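Local coordinates for protein 3,4-dihydroxy-2-butanone 4-phosphate synthase (Candida albicans, PDB 1TKS) that catalyses the conversion of D-ribulose 5-phosphate to formate and 3,4-dihydroxy-2-butanone 4-phosphate, a step of riboflavin biosynthesis, at residues 106-109 with 110-114. Residues are numbered along the deposited sequence; the frame is centred on the assembly and turned at random.
Sequences RALT and TRSLA
R111 folds back over the turn of helix that precedes it, laying its guanidinium against A107 and L108. The chain bends at CG-CD (chi3 -57°), which brings one face of the group over L108 CA. NH2 lies 3.6 Å from L108 CD1, the two side chains crossing at about a right angle, while NH1 comes equally near A107 CB. NH1 donates a hydrogen bond to the carbonyl oxygen of I42, so the arginine ties helix 103-114 to the loop before helix 44-52.

Two hydroxyls turn back onto the helix in the same way. With OG1 set beside its own backbone N (chi1 -61°), T110 gives a hydrogen bond of 2.8 Å to R106 O, the carbonyl that also receives T110 N. S112 repeats this two residues further on: OG reaches L108 O at 2.7 Å, standing above the carbonyl plane, and S112 N approaches the same oxygen from the opposite face at 2.9 Å.

On the flank facing strand 129-134, T109 and L113 run side by side and point the same way, T109 CG2 meeting L113 CD1 at 4.2 Å; both side chains rest on I129. T109 OG1 bonds to F93 N and D105 O.

R106 O and L108 O, then, each take a side-chain hydroxyl as well as the regular i to i+4 backbone donor, and the buried hydroxyls of T110 and S112 are satisfied within the helix itself. The hydrocarbon parts of T109 and L113 are left to pack on the strand, and the positive charge of R111 probably gains from the carbonyl of I42.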
loop_
_atom_site.group_PDB
_atom_site.type_symbol
_atom_site.label_atom_id
_atom_site.label_comp_id
_atom_site.label_asym_id
_atom_site.label_seq_id
_atom_site.Cartn_x
_atom_site.Cartn_y
_atom_site.Cartn_z
ATOM N N ARG B 106 -2.827 -10.454 -4.045
ATOM C CA ARG B 106 -1.470 -9.976 -3.803
ATOM C C ARG B 106 -0.533 -11.127 -3.465
ATOM O O ARG B 106 0.630 -11.112 -3.862
ATOM C CB ARG B 106 -1.443 -8.900 -2.705
ATOM C CG ARG B 106 -1.856 -7.532 -3.236
ATOM C CD ARG B 106 -1.402 -6.380 -2.359
ATOM N NE ARG B 106 -2.296 -6.121 -1.234
ATOM C CZ ARG B 106 -2.121 -5.120 -0.376
ATOM N NH1 ARG B 106 -1.086 -4.301 -0.523
ATOM N NH2 ARG B 106 -2.980 -4.923 0.616
ATOM N N ALA B 107 -1.036 -12.134 -2.758
ATOM C CA ALA B 107 -0.207 -13.284 -2.419
ATOM C C ALA B 107 0.112 -14.072 -3.689
ATOM O O ALA B 107 1.248 -14.503 -3.889
ATOM C CB ALA B 107 -0.927 -14.174 -1.411
ATOM N N LEU B 108 -0.891 -14.252 -4.546
ATOM C CA LEU B 108 -0.708 -14.986 -5.798
ATOM C C LEU B 108 0.297 -14.272 -6.689
ATOM O O LEU B 108 1.169 -14.904 -7.282
ATOM C CB LEU B 108 -2.047 -15.137 -6.538
ATOM C CG LEU B 108 -2.067 -15.756 -7.943
ATOM C CD1 LEU B 108 -1.386 -17.122 -7.929
ATOM C CD2 LEU B 108 -3.513 -15.895 -8.427
ATOM N N THR B 109 0.181 -12.954 -6.782
ATOM C CA THR B 109 1.103 -12.188 -7.606
ATOM C C THR B 109 2.524 -12.314 -7.060
ATOM O O THR B 109 3.478 -12.484 -7.821
ATOM C CB THR B 109 0.697 -10.706 -7.654
ATOM O OG1 THR B 109 -0.556 -10.585 -8.337
ATOM C CG2 THR B 109 1.749 -9.878 -8.380
ATOM N N THR B 110 2.661 -12.239 -5.740
ATOM C CA THR B 110 3.969 -12.344 -5.113
ATOM C C THR B 110 4.620 -13.703 -5.388
ATOM O O THR B 110 5.800 -13.769 -5.743
ATOM C CB THR B 110 3.866 -12.100 -3.595
ATOM O OG1 THR B 110 3.362 -10.777 -3.371
ATOM C CG2 THR B 110 5.226 -12.232 -2.934
ATOM N N ARG B 111 3.859 -14.783 -5.240
ATOM C CA ARG B 111 4.401 -16.116 -5.488
ATOM C C ARG B 111 4.772 -16.246 -6.965
ATOM O O ARG B 111 5.776 -16.874 -7.313
ATOM C CB ARG B 111 3.380 -17.198 -5.111
ATOM C CG ARG B 111 3.010 -17.253 -3.625
ATOM C CD ARG B 111 2.292 -18.557 -3.274
ATOM N NE ARG B 111 1.085 -18.761 -4.076
ATOM C CZ ARG B 111 -0.099 -18.215 -3.812
ATOM N NH1 ARG B 111 -0.256 -17.425 -2.755
ATOM N NH2 ARG B 111 -1.128 -18.448 -4.617
ATOM N N SER B 112 3.962 -15.641 -7.827
ATOM C CA SER B 112 4.199 -15.694 -9.263
ATOM C C SER B 112 5.478 -14.963 -9.657
ATOM O O SER B 112 6.173 -15.374 -10.589
ATOM C CB SER B 112 2.997 -15.116 -10.010
ATOM O OG SER B 112 1.832 -15.885 -9.749
ATOM N N LEU B 113 5.802 -13.883 -8.957
ATOM C CA LEU B 113 7.028 -13.170 -9.289
ATOM C C LEU B 113 8.231 -14.036 -8.940
ATOM O O LEU B 113 9.289 -13.923 -9.557
ATOM C CB LEU B 113 7.093 -11.831 -8.545
ATOM C CG LEU B 113 6.087 -10.784 -9.045
ATOM C CD1 LEU B 113 5.906 -9.691 -8.006
ATOM C CD2 LEU B 113 6.566 -10.202 -10.371
ATOM N N ALA B 114 8.072 -14.917 -7.956
ATOM C CA ALA B 114 9.177 -15.787 -7.567
ATOM C C ALA B 114 9.274 -17.032 -8.454
ATOM O O ALA B 114 10.364 -17.561 -8.667
ATOM C CB ALA B 114 9.032 -16.199 -6.105
#